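Local atomic coordinates of fumarate lyase (Mesorhizobium sp., PDB entry 3C8T), a protein that belongs to the fumarate lyase superfamily, whose members are largely helical proteins that assemble as tetramers around a bundle of long helices. Residues K247-I252 with V284-I289; L37-A42 with A212-L217; V403-P408 with L414-L419; E67-D72 with V84-A89. All blocks are in the same frame, centred on the assembly; numbering follows the deposited sequence.

In the fold
The four contacts are spread along an elongated, mostly helical chain. In sequence, contacts 2 and 4 come first, then contact 1, all in the lyase family region, and contact 3 last, in the C-terminal one. Contact 1 joins helices 229-255 and 284-306 about 14 Å from the chain centre, in a mid-region where both helices also meet other subunits. Contacts 2 and 4 lie on the same side of that centre, their centres 23 Å apart, and hold together one end of the chain; the helices of contact 4 fall between the segments of contact 2. Contact 3 joins the opposite end, its centre 80 Å from contact 2 and 87 Å from contact 4.

Contact 1. Residues K247-I252 with V284-I289; sequences KLAMDI and VSCELI
Ala249 and Cys286 meet in a buried helix-to-helix contact near the middle of the chain, where helix 229-255 crosses the start of helix 284-306. The axes of the two short segments run roughly antiparallel, at 144°, and approach to 9.0 Å. Small residues suit the crossing point: CA of Ala249 lies only 4.8 Å from CA of Cys286, and a methyl and a short thiol side chain fill the gap between the backbones. The Ala249 CB sits 4.1 Å from the Cys286 CB and 3.9 Å from the Ile289 CG2, so it is received by two residues one turn apart. Ile289 presents this CG2 branch because it stands opposite the backbone N. On the other flank Cys286 turns SG beside its own backbone N (chi1 -68°), which leads the sulfur to within 3.8 Å of the Ile252 CG2.

Long helices packed in this way build the central bundle of the fumarate lyase fold, and helix 229-255 also meets neighbouring subunits. Met342 of helix 315-344 touches both Ile252 and Cys286, adding a third helix to the apolar patch. Just ahead of helix 284-306, residues 267-281 are not modelled, consistent with the mobile signature loop of relatives; Glu265 accepts hydrogen bonds from the backbone N of Ser285 and of Cys286. On the far side of helix 229-255, Lys247 NZ forms a salt bridge with Asp251 OD2 at 2.7 Å, meeting the syn lone pair of that oxygen, and also reaches the backbone oxygens of His309 and Phe311 of the second subunit.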
loop_
_atom_site.group_PDB
_atom_site.type_symbol
_atom_site.label_atom_id
_atom_site.label_comp_id
_atom_site.label_asym_id
_atom_site.label_seq_id
_atom_site.Cartn_x
_atom_site.Cartn_y
_atom_site.Cartn_z
ATOM N N LYS A 247 8.633 4.081 -15.530
ATOM C CA LYS A 247 9.328 5.338 -15.818
ATOM C C LYS A 247 9.402 5.595 -17.329
ATOM O O LYS A 247 9.059 6.676 -17.799
ATOM C CB LYS A 247 10.741 5.318 -15.190
ATOM C CG LYS A 247 11.501 6.670 -15.314
ATOM C CD LYS A 247 12.388 6.749 -16.606
ATOM C CE LYS A 247 13.323 7.974 -16.631
ATOM N NZ LYS A 247 12.636 9.256 -16.948
ATOM N N LEU A 248 9.841 4.583 -18.091
ATOM C CA LEU A 248 9.955 4.714 -19.521
ATOM C C LEU A 248 8.609 4.755 -20.196
ATOM O O LEU A 248 8.479 5.397 -21.240
ATOM C CB LEU A 248 10.851 3.634 -20.118
ATOM C CG LEU A 248 10.583 2.135 -20.161
ATOM C CD1 LEU A 248 9.549 1.758 -21.234
ATOM C CD2 LEU A 248 11.932 1.461 -20.453
ATOM N N ALA A 249 7.599 4.138 -19.578
ATOM C CA ALA A 249 6.224 4.169 -20.108
ATOM C C ALA A 249 5.607 5.531 -19.945
ATOM O O ALA A 249 4.860 5.957 -20.802
ATOM C CB ALA A 249 5.341 3.122 -19.453
ATOM N N MET A 250 5.904 6.201 -18.821
ATOM C CA MET A 250 5.507 7.578 -18.609
ATOM C C MET A 250 6.106 8.439 -19.708
ATOM O O MET A 250 5.396 9.264 -20.304
ATOM C CB MET A 250 5.967 8.127 -17.244
ATOM C CG MET A 250 4.905 8.019 -16.144
ATOM S SD MET A 250 3.240 8.731 -16.503
ATOM C CE MET A 250 3.436 10.424 -15.980
ATOM N N ASP A 251 7.415 8.267 -19.933
ATOM C CA ASP A 251 8.138 9.114 -20.868
ATOM C C ASP A 251 7.561 8.937 -22.270
ATOM O O ASP A 251 7.209 9.894 -22.911
ATOM C CB ASP A 251 9.653 8.807 -20.858
ATOM C CG ASP A 251 10.332 9.230 -19.574
ATOM O OD1 ASP A 251 9.650 9.783 -18.692
ATOM O OD2 ASP A 251 11.561 9.028 -19.433
ATOM N N ILE A 252 7.440 7.702 -22.727
ATOM C CA ILE A 252 6.897 7.439 -24.071
ATOM C C ILE A 252 5.457 7.942 -24.260
ATOM O O ILE A 252 5.180 8.641 -25.222
ATOM C CB ILE A 252 7.043 5.944 -24.469
ATOM C CG1 ILE A 252 8.544 5.629 -24.693
ATOM C CG2 ILE A 252 6.163 5.600 -25.709
ATOM C CD1 ILE A 252 8.927 4.206 -24.380
ATOM N N VAL A 284 -1.087 1.675 -25.858
ATOM C CA VAL A 284 -1.622 0.522 -25.167
ATOM C C VAL A 284 -0.556 -0.209 -24.376
ATOM O O VAL A 284 -0.836 -0.733 -23.304
ATOM C CB VAL A 284 -2.431 -0.414 -26.114
ATOM C CG1 VAL A 284 -1.509 -1.067 -27.175
ATOM C CG2 VAL A 284 -3.184 -1.482 -25.306
ATOM N N SER A 285 0.677 -0.240 -24.877
ATOM C CA SER A 285 1.727 -0.916 -24.113
ATOM C C SER A 285 2.019 -0.126 -22.842
ATOM O O SER A 285 2.139 -0.727 -21.774
ATOM C CB SER A 285 2.978 -1.218 -24.947
ATOM O OG SER A 285 2.668 -2.243 -25.889
ATOM N N CYS A 286 2.025 1.205 -22.957
ATOM C CA CYS A 286 2.267 2.106 -21.822
ATOM C C CYS A 286 1.122 1.967 -20.811
ATOM O O CYS A 286 1.374 1.893 -19.600
ATOM C CB CYS A 286 2.374 3.548 -22.274
ATOM S SG CYS A 286 3.844 3.937 -23.260
ATOM N N GLU A 287 -0.121 1.921 -21.310
ATOM C CA GLU A 287 -1.265 1.667 -20.431
ATOM C C GLU A 287 -1.047 0.402 -19.605
ATOM O O GLU A 287 -1.138 0.442 -18.413
ATOM C CB GLU A 287 -2.552 1.545 -21.223
ATOM C CG GLU A 287 -3.709 0.985 -20.466
ATOM C CD GLU A 287 -4.790 0.414 -21.375
ATOM O OE1 GLU A 287 -4.969 0.942 -22.492
ATOM O OE2 GLU A 287 -5.503 -0.525 -20.967
ATOM N N LEU A 288 -0.724 -0.711 -20.255
ATOM C CA LEU A 288 -0.620 -2.004 -19.567
ATOM C C LEU A 288 0.546 -1.995 -18.572
ATOM O O LEU A 288 0.417 -2.513 -17.473
ATOM C CB LEU A 288 -0.451 -3.152 -20.590
ATOM C CG LEU A 288 -1.646 -3.336 -21.538
ATOM C CD1 LEU A 288 -1.299 -4.248 -22.701
ATOM C CD2 LEU A 288 -2.785 -3.909 -20.776
ATOM N N ILE A 289 1.664 -1.410 -18.976
ATOM C CA ILE A 289 2.853 -1.332 -18.142
ATOM C C ILE A 289 2.594 -0.546 -16.874
ATOM O O ILE A 289 2.935 -0.987 -15.780
ATOM C CB ILE A 289 4.056 -0.702 -18.891
ATOM C CG1 ILE A 289 4.548 -1.634 -20.006
ATOM C CG2 ILE A 289 5.205 -0.441 -17.905
ATOM C CD1 ILE A 289 5.695 -1.082 -20.849
#

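Contact 2. Residues L37-A42 with A212-L217; sequences LARAQA and ARELNL
Glu214 reaches from the last turn of helix 204-215 across to Arg39 and Ala40 on helix 23-43. Its own helix ends in a Schellman motif: Leu217 N bonds Ala212 O at 2.8 Å and Asn216 N bonds Arg213 O at 3.1 Å, while Asn216 takes the positive phi for which asparagine is well suited. From a CB directed at helix 23-43, the chain bends at the next bond (chi2 -56°), and Glu214 CG passes 4.5 Å from Ala40 N and 4.7 Å from Ala40 CB. A residue as small as alanine leaves the glutamate chain room to run past the helix at that point. Beyond CD the carboxylate divides its work. OE1 has the stronger partner, a salt bridge with Arg43 NH1 one turn further along helix 23-43. OE2 faces Arg39, whose long chain, itself bent twice, crosses that of Glu214 at about a right angle. This partly exposed pair links two helices distant in sequence within the helical fold of the lyase. The guanidinium and carboxylate planes stand 56° apart, and the attraction is a long one of charges alone: OE2 of Glu214 lies over one guanidinium face, offset toward the rim, 3.9 Å from NH1 of Arg39.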
loop_
_atom_site.group_PDB
_atom_site.type_symbol
_atom_site.label_atom_id
_atom_site.label_comp_id
_atom_site.label_asym_id
_atom_site.label_seq_id
_atom_site.Cartn_x
_atom_site.Cartn_y
_atom_site.Cartn_z
ATOM N N LEU A 37 12.071 -37.191 -3.024
ATOM C CA LEU A 37 12.177 -37.481 -1.578
ATOM C C LEU A 37 12.370 -38.976 -1.333
ATOM O O LEU A 37 13.215 -39.367 -0.519
ATOM C CB LEU A 37 10.964 -36.966 -0.817
ATOM C CG LEU A 37 10.853 -37.319 0.677
ATOM C CD1 LEU A 37 11.967 -36.703 1.537
ATOM C CD2 LEU A 37 9.519 -36.895 1.155
ATOM N N ALA A 38 11.602 -39.793 -2.060
ATOM C CA ALA A 38 11.713 -41.271 -2.011
ATOM C C ALA A 38 13.103 -41.738 -2.403
ATOM O O ALA A 38 13.673 -42.616 -1.741
ATOM C CB ALA A 38 10.683 -41.923 -2.922
ATOM N N ARG A 39 13.645 -41.133 -3.464
ATOM C CA ARG A 39 14.970 -41.479 -3.957
ATOM C C ARG A 39 16.056 -41.120 -2.980
ATOM O O ARG A 39 16.976 -41.915 -2.733
ATOM C CB ARG A 39 15.256 -40.756 -5.263
ATOM C CG ARG A 39 15.900 -41.647 -6.289
ATOM C CD ARG A 39 14.841 -42.238 -7.196
ATOM N NE ARG A 39 14.147 -41.175 -7.936
ATOM C CZ ARG A 39 14.633 -40.563 -9.017
ATOM N NH1 ARG A 39 15.823 -40.912 -9.513
ATOM N NH2 ARG A 39 13.917 -39.605 -9.609
ATOM N N ALA A 40 15.967 -39.908 -2.435
ATOM C CA ALA A 40 16.879 -39.459 -1.393
ATOM C C ALA A 40 16.859 -40.426 -0.195
ATOM O O ALA A 40 17.884 -40.744 0.375
ATOM C CB ALA A 40 16.532 -38.024 -0.952
ATOM N N GLN A 41 15.684 -40.909 0.174
ATOM C CA GLN A 41 15.586 -41.759 1.329
ATOM C C GLN A 41 16.126 -43.178 1.075
ATOM O O GLN A 41 16.642 -43.808 1.982
ATOM C CB GLN A 41 14.145 -41.750 1.831
ATOM C CG GLN A 41 13.864 -40.525 2.677
ATOM C CD GLN A 41 12.419 -40.297 2.932
ATOM O OE1 GLN A 41 11.560 -40.738 2.154
ATOM N NE2 GLN A 41 12.119 -39.603 4.035
ATOM N N ALA A 42 16.025 -43.665 -0.166
ATOM C CA ALA A 42 16.484 -45.001 -0.494
ATOM C C ALA A 42 17.996 -45.033 -0.503
ATOM O O ALA A 42 18.595 -46.010 -0.039
ATOM C CB ALA A 42 15.930 -45.457 -1.807
ATOM N N ALA A 212 17.827 -31.794 -1.706
ATOM C CA ALA A 212 18.258 -30.595 -2.418
ATOM C C ALA A 212 19.074 -31.019 -3.657
ATOM O O ALA A 212 18.905 -30.489 -4.759
ATOM C CB ALA A 212 19.072 -29.721 -1.498
ATOM N N ARG A 213 19.936 -32.015 -3.459
ATOM C CA ARG A 213 20.807 -32.494 -4.500
ATOM C C ARG A 213 19.985 -33.098 -5.612
ATOM O O ARG A 213 20.210 -32.778 -6.760
ATOM C CB ARG A 213 21.818 -33.480 -3.922
ATOM C CG ARG A 213 23.035 -33.690 -4.800
ATOM C CD ARG A 213 24.214 -34.271 -4.010
ATOM N NE ARG A 213 24.229 -35.740 -3.881
ATOM C CZ ARG A 213 23.618 -36.616 -4.682
ATOM N NH1 ARG A 213 22.900 -36.218 -5.725
ATOM N NH2 ARG A 213 23.730 -37.915 -4.434
ATOM N N GLU A 214 19.006 -33.933 -5.275
ATOM C CA GLU A 214 18.152 -34.580 -6.274
ATOM C C GLU A 214 17.415 -33.579 -7.157
ATOM O O GLU A 214 17.158 -33.844 -8.316
ATOM C CB GLU A 214 17.077 -35.441 -5.594
ATOM C CG GLU A 214 17.373 -36.900 -5.455
ATOM C CD GLU A 214 17.682 -37.567 -6.802
ATOM O OE1 GLU A 214 18.814 -38.080 -6.940
ATOM O OE2 GLU A 214 16.815 -37.565 -7.723
ATOM N N LEU A 215 17.024 -32.449 -6.578
ATOM C CA LEU A 215 16.224 -31.472 -7.300
ATOM C C LEU A 215 17.098 -30.374 -7.861
ATOM O O LEU A 215 16.612 -29.483 -8.544
ATOM C CB LEU A 215 15.197 -30.843 -6.363
ATOM C CG LEU A 215 14.103 -31.773 -5.872
ATOM C CD1 LEU A 215 13.264 -31.080 -4.801
ATOM C CD2 LEU A 215 13.258 -32.227 -7.049
ATOM N N ASN A 216 18.382 -30.417 -7.527
ATOM C CA ASN A 216 19.301 -29.366 -7.920
ATOM C C ASN A 216 18.967 -28.003 -7.288
ATOM O O ASN A 216 19.028 -26.995 -7.960
ATOM C CB ASN A 216 19.359 -29.284 -9.453
ATOM C CG ASN A 216 20.481 -28.395 -9.951
ATOM O OD1 ASN A 216 21.503 -28.219 -9.283
ATOM N ND2 ASN A 216 20.281 -27.801 -11.130
ATOM N N LEU A 217 18.665 -27.982 -5.987
ATOM C CA LEU A 217 18.384 -26.742 -5.254
ATOM C C LEU A 217 19.446 -26.531 -4.180
ATOM O O LEU A 217 20.163 -27.487 -3.810
ATOM C CB LEU A 217 16.983 -26.815 -4.618
ATOM C CG LEU A 217 15.816 -26.827 -5.613
ATOM C CD1 LEU A 217 14.521 -27.222 -4.945
ATOM C CD2 LEU A 217 15.668 -25.453 -6.410
#

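Contact 3. Residues V403-P408 with L414-L419; sequences VLRTMP and LGEEAL
Arg405, Glu416 and Leu419 bury the most surface here, and the first two are joined by a salt bridge. Arg405 grips Glu416 side-on with two nitrogens directed to a single oxygen. Its NE donates to Glu416 OE2 at 2.8 Å with an N-H...O angle of 148°, and its NH2 reaches the same OE2 at 3.0 Å; a weak third bond runs from NH2 to OE1 of Glu416 at 3.1 Å. The oxygen lies at the guanidinium edge, close to its plane; the carboxylate is turned 68° from that plane, and both nitrogens reach OE2 from one carboxylate face, NE well above it. Arginine suits this position because its three nitrogens can serve two carboxylates: NH1 turns to Glu402. The chain starts out with CG in the crowded position between backbone N and carbonyl carbon (chi1 89°), from where NE can reach Glu416.

The bridge lies in the C-terminal region, where short helices follow one another closely. Helix 400-404 runs into a type I turn, Leu404 to Met407, and after the intervening helix 408-414, Gly415 takes the N-cap position of helix 416-422; its positive phi would press a side chain against the Leu414 carbonyl O, hence glycine. Behind the charged pair lies an apolar layer. Leu419 places CD1 4.0 Å from the backbone O of Leu404, while its CD2 comes to 4.1 Å from CD1 of Leu404, the two leucines crossing at about a right angle. Val369 of helix 366-377 touches both of them, and Phe401 packs on Leu419 and on Glu416.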
loop_
_atom_site.group_PDB
_atom_site.type_symbol
_atom_site.label_atom_id
_atom_site.label_comp_id
_atom_site.label_asym_id
_atom_site.label_seq_id
_atom_site.Cartn_x
_atom_site.Cartn_y
_atom_site.Cartn_z
ATOM N N VAL A 403 17.375 39.088 -29.955
ATOM C CA VAL A 403 17.446 40.039 -28.835
ATOM C C VAL A 403 18.909 40.328 -28.506
ATOM O O VAL A 403 19.322 41.504 -28.458
ATOM C CB VAL A 403 16.684 39.538 -27.589
ATOM C CG1 VAL A 403 16.835 40.501 -26.419
ATOM C CG2 VAL A 403 15.188 39.357 -27.900
ATOM N N LEU A 404 19.711 39.271 -28.345
ATOM C CA LEU A 404 21.108 39.408 -27.869
ATOM C C LEU A 404 22.030 40.206 -28.785
ATOM O O LEU A 404 22.941 40.899 -28.321
ATOM C CB LEU A 404 21.745 38.033 -27.572
ATOM C CG LEU A 404 21.156 37.204 -26.427
ATOM C CD1 LEU A 404 21.913 35.880 -26.325
ATOM C CD2 LEU A 404 21.131 37.961 -25.084
ATOM N N ARG A 405 21.777 40.086 -30.080
ATOM C CA ARG A 405 22.541 40.762 -31.122
ATOM C C ARG A 405 22.465 42.291 -31.020
ATOM O O ARG A 405 23.354 42.980 -31.521
ATOM C CB ARG A 405 22.021 40.324 -32.505
ATOM C CG ARG A 405 20.866 41.191 -33.030
ATOM C CD ARG A 405 20.348 40.735 -34.380
ATOM N NE ARG A 405 21.340 40.796 -35.453
ATOM C CZ ARG A 405 21.113 40.382 -36.701
ATOM N NH1 ARG A 405 19.920 39.884 -37.045
ATOM N NH2 ARG A 405 22.085 40.469 -37.613
ATOM N N THR A 406 21.403 42.819 -30.409
ATOM C CA THR A 406 21.207 44.266 -30.302
ATOM C C THR A 406 21.755 44.782 -28.964
ATOM O O THR A 406 21.635 45.976 -28.683
ATOM C CB THR A 406 19.701 44.690 -30.389
ATOM O OG1 THR A 406 18.985 44.272 -29.221
ATOM C CG2 THR A 406 19.015 44.146 -31.633
ATOM N N MET A 407 22.347 43.880 -28.156
ATOM C CA MET A 407 22.748 44.166 -26.786
ATOM C C MET A 407 24.283 44.239 -26.737
ATOM O O MET A 407 24.945 43.215 -26.584
ATOM C CB MET A 407 22.192 43.074 -25.826
ATOM C CG MET A 407 20.686 43.216 -25.425
ATOM S SD MET A 407 19.958 41.861 -24.414
ATOM C CE MET A 407 20.797 42.092 -22.852
ATOM N N PRO A 408 24.869 45.452 -26.862
ATOM C CA PRO A 408 26.339 45.488 -27.090
ATOM C C PRO A 408 27.202 44.868 -25.979
ATOM O O PRO A 408 28.331 44.439 -26.242
ATOM C CB PRO A 408 26.639 46.998 -27.272
ATOM C CG PRO A 408 25.287 47.604 -27.667
ATOM C CD PRO A 408 24.295 46.817 -26.826
ATOM N N LEU A 414 31.316 38.905 -27.698
ATOM C CA LEU A 414 31.170 37.581 -28.323
ATOM C C LEU A 414 31.236 37.579 -29.874
ATOM O O LEU A 414 31.855 36.683 -30.479
ATOM C CB LEU A 414 29.881 36.910 -27.826
ATOM C CG LEU A 414 29.872 36.569 -26.330
ATOM C CD1 LEU A 414 28.610 35.775 -25.952
ATOM C CD2 LEU A 414 31.172 35.812 -25.922
ATOM N N GLY A 415 30.623 38.590 -30.503
ATOM C CA GLY A 415 30.537 38.625 -31.953
ATOM C C GLY A 415 29.244 37.920 -32.320
ATOM O O GLY A 415 28.836 36.974 -31.644
ATOM N N GLU A 416 28.606 38.388 -33.384
ATOM C CA GLU A 416 27.347 37.855 -33.877
ATOM C C GLU A 416 27.416 36.413 -34.370
ATOM O O GLU A 416 26.449 35.661 -34.204
ATOM C CB GLU A 416 26.810 38.721 -35.006
ATOM C CG GLU A 416 25.709 39.657 -34.568
ATOM C CD GLU A 416 24.875 40.165 -35.742
ATOM O OE1 GLU A 416 24.930 39.574 -36.837
ATOM O OE2 GLU A 416 24.145 41.165 -35.563
ATOM N N GLU A 417 28.533 36.039 -34.995
ATOM C CA GLU A 417 28.693 34.672 -35.491
ATOM C C GLU A 417 28.662 33.718 -34.272
ATOM O O GLU A 417 27.862 32.795 -34.222
ATOM C CB GLU A 417 30.000 34.536 -36.280
ATOM C CG GLU A 417 30.060 33.262 -37.170
ATOM C CD GLU A 417 29.070 33.304 -38.372
ATOM O OE1 GLU A 417 28.789 32.228 -38.957
ATOM O OE2 GLU A 417 28.577 34.407 -38.732
ATOM N N ALA A 418 29.527 33.969 -33.293
ATOM C CA ALA A 418 29.504 33.215 -32.028
ATOM C C ALA A 418 28.083 33.161 -31.389
ATOM O O ALA A 418 27.674 32.106 -30.914
ATOM C CB ALA A 418 30.516 33.799 -31.034
ATOM N N LEU A 419 27.343 34.283 -31.408
ATOM C CA LEU A 419 25.966 34.313 -30.877
ATOM C C LEU A 419 25.005 33.372 -31.611
ATOM O O LEU A 419 24.217 32.662 -30.956
ATOM C CB LEU A 419 25.390 35.749 -30.845
ATOM C CG LEU A 419 25.855 36.613 -29.667
ATOM C CD1 LEU A 419 25.285 38.028 -29.768
ATOM C CD2 LEU A 419 25.470 35.932 -28.304
#

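Contact 4. Residues E67-D72 with V84-A89; sequences ERLRDD and VEQLSA
Gln86 packs against Arg68 and Leu69, and the tight part of this contact is gathered round its side chain. The chain runs extended beyond CG (chi2 -168°), which carries the amide across to both partners. The Arg68 guanidinium comes from the opposite direction and stacks on the amide, the planes 22° apart, with CD of Gln86 3.9 Å above the guanidinium centre and CG of Gln86 3.4 Å from NH2 of Arg68. Leu69 fills the neighbouring side: its CG lies 3.5 Å from NE2 of Gln86, while Ile27 of helix 23-43 and Pro82 and Leu83 also touch this buried leucine.

The two helices, 66-76 and 80-91, are consecutive in the N-terminal part of the lyase fold, joined by a very short connection, and the Gln86 side chain suits the space between them because it offers both flat surface and polar ends. Glu65 serves both partners of the stack, its backbone N donating to Gln86 OE1 and its OE1 forming a salt bridge with Arg68 NH1.

Gln86 and Leu69 are buried, whereas Arg68 and Glu85 belong to the solvent side, where the packing thins out. Asp72 and Glu85 start out toward the opposite helix, yet make no contact with it; Asp72 OD2 and Glu85 OE2 are 4.8 Å apart, and their like charges probably disfavour a closer approach. A water donates to Asp72 OD2 at 3.2 Å; its link to Gln86 NE2, at 2.5 Å, is improbably short and so doubtful.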
loop_
_atom_site.group_PDB
_atom_site.type_symbol
_atom_site.label_atom_id
_atom_site.label_comp_id
_atom_site.label_asym_id
_atom_site.label_seq_id
_atom_site.Cartn_x
_atom_site.Cartn_y
_atom_site.Cartn_z
ATOM N N GLU A 67 -9.874 -33.078 -11.411
ATOM C CA GLU A 67 -11.172 -32.728 -10.821
ATOM C C GLU A 67 -11.375 -33.349 -9.430
ATOM O O GLU A 67 -11.853 -32.679 -8.516
ATOM C CB GLU A 67 -12.335 -33.091 -11.793
ATOM N N ARG A 68 -10.976 -34.617 -9.272
ATOM C CA ARG A 68 -10.975 -35.330 -7.977
ATOM C C ARG A 68 -10.080 -34.584 -6.975
ATOM O O ARG A 68 -10.475 -34.356 -5.828
ATOM C CB ARG A 68 -10.481 -36.765 -8.171
ATOM C CG ARG A 68 -11.226 -37.854 -7.386
ATOM C CD ARG A 68 -10.834 -39.266 -7.894
ATOM N NE ARG A 68 -9.881 -39.947 -7.011
ATOM C CZ ARG A 68 -8.893 -40.745 -7.431
ATOM N NH1 ARG A 68 -8.690 -40.955 -8.733
ATOM N NH2 ARG A 68 -8.079 -41.327 -6.553
ATOM N N LEU A 69 -8.886 -34.181 -7.436
ATOM C CA LEU A 69 -7.950 -33.380 -6.640
ATOM C C LEU A 69 -8.566 -32.078 -6.151
ATOM O O LEU A 69 -8.485 -31.754 -4.958
ATOM C CB LEU A 69 -6.663 -33.088 -7.419
ATOM C CG LEU A 69 -5.452 -33.995 -7.173
ATOM C CD1 LEU A 69 -4.187 -33.461 -7.841
ATOM C CD2 LEU A 69 -5.222 -34.165 -5.674
ATOM N N ARG A 70 -9.185 -31.332 -7.067
ATOM C CA ARG A 70 -9.816 -30.054 -6.713
ATOM C C ARG A 70 -10.893 -30.223 -5.649
ATOM O O ARG A 70 -10.944 -29.470 -4.683
ATOM C CB ARG A 70 -10.389 -29.359 -7.950
ATOM C CG ARG A 70 -9.318 -28.815 -8.871
ATOM C CD ARG A 70 -9.857 -27.895 -9.952
ATOM N NE ARG A 70 -8.777 -27.078 -10.511
ATOM C CZ ARG A 70 -8.252 -26.013 -9.909
ATOM N NH1 ARG A 70 -8.687 -25.616 -8.713
ATOM N NH2 ARG A 70 -7.279 -25.341 -10.497
ATOM N N ASP A 71 -11.746 -31.231 -5.847
ATOM C CA ASP A 71 -12.831 -31.567 -4.912
ATOM C C ASP A 71 -12.298 -31.942 -3.529
ATOM O O ASP A 71 -12.822 -31.478 -2.515
ATOM C CB ASP A 71 -13.683 -32.715 -5.476
ATOM C CG ASP A 71 -14.492 -32.308 -6.716
ATOM O OD1 ASP A 71 -14.229 -31.238 -7.320
ATOM O OD2 ASP A 71 -15.401 -33.074 -7.101
ATOM N N ASP A 72 -11.258 -32.771 -3.490
ATOM C CA ASP A 72 -10.693 -33.214 -2.212
ATOM C C ASP A 72 -9.960 -32.103 -1.466
ATOM O O ASP A 72 -9.965 -32.080 -0.235
ATOM C CB ASP A 72 -9.800 -34.433 -2.389
ATOM C CG ASP A 72 -10.599 -35.729 -2.486
ATOM O OD1 ASP A 72 -11.814 -35.700 -2.155
ATOM O OD2 ASP A 72 -10.004 -36.764 -2.893
ATOM N N VAL A 84 -1.076 -37.446 -2.740
ATOM C CA VAL A 84 -0.304 -38.621 -2.264
ATOM C C VAL A 84 -1.172 -39.901 -2.316
ATOM O O VAL A 84 -0.688 -40.965 -2.677
ATOM C CB VAL A 84 0.339 -38.381 -0.843
ATOM C CG1 VAL A 84 0.877 -39.667 -0.238
ATOM C CG2 VAL A 84 1.444 -37.360 -0.948
ATOM N N GLU A 85 -2.460 -39.765 -1.983
ATOM C CA GLU A 85 -3.393 -40.873 -2.043
ATOM C C GLU A 85 -3.510 -41.381 -3.494
ATOM O O GLU A 85 -3.417 -42.578 -3.733
ATOM C CB GLU A 85 -4.757 -40.464 -1.478
ATOM C CG GLU A 85 -4.793 -40.239 0.068
ATOM C CD GLU A 85 -6.018 -39.393 0.529
ATOM O OE1 GLU A 85 -5.916 -38.635 1.557
ATOM O OE2 GLU A 85 -7.088 -39.475 -0.151
ATOM N N GLN A 86 -3.686 -40.477 -4.459
ATOM C CA GLN A 86 -3.795 -40.900 -5.858
ATOM C C GLN A 86 -2.485 -41.572 -6.286
ATOM O O GLN A 86 -2.481 -42.637 -6.884
ATOM C CB GLN A 86 -4.150 -39.726 -6.781
ATOM C CG GLN A 86 -5.564 -39.112 -6.594
ATOM C CD GLN A 86 -5.924 -38.162 -7.730
ATOM O OE1 GLN A 86 -5.379 -38.286 -8.830
ATOM N NE2 GLN A 86 -6.855 -37.223 -7.485
ATOM N N LEU A 87 -1.355 -40.977 -5.939
ATOM C CA LEU A 87 -0.074 -41.595 -6.300
ATOM C C LEU A 87 0.180 -42.934 -5.590
ATOM O O LEU A 87 0.822 -43.847 -6.147
ATOM C CB LEU A 87 1.077 -40.625 -6.052
ATOM C CG LEU A 87 2.440 -41.015 -6.613
ATOM C CD1 LEU A 87 2.364 -41.549 -8.065
ATOM C CD2 LEU A 87 3.405 -39.846 -6.529
ATOM N N SER A 88 -0.288 -43.055 -4.350
ATOM C CA SER A 88 -0.111 -44.304 -3.627
ATOM C C SER A 88 -0.892 -45.446 -4.332
ATOM O O SER A 88 -0.332 -46.518 -4.602
ATOM C CB SER A 88 -0.531 -44.151 -2.164
ATOM O OG SER A 88 -0.577 -45.416 -1.518
ATOM N N ALA A 89 -2.162 -45.183 -4.624
ATOM C CA ALA A 89 -3.045 -46.113 -5.320
ATOM C C ALA A 89 -2.407 -46.611 -6.615
ATOM O O ALA A 89 -2.416 -47.807 -6.903
ATOM C CB ALA A 89 -4.373 -45.437 -5.623
HETATM O O HOH W 1 -7.715 -37.055 -5.116
#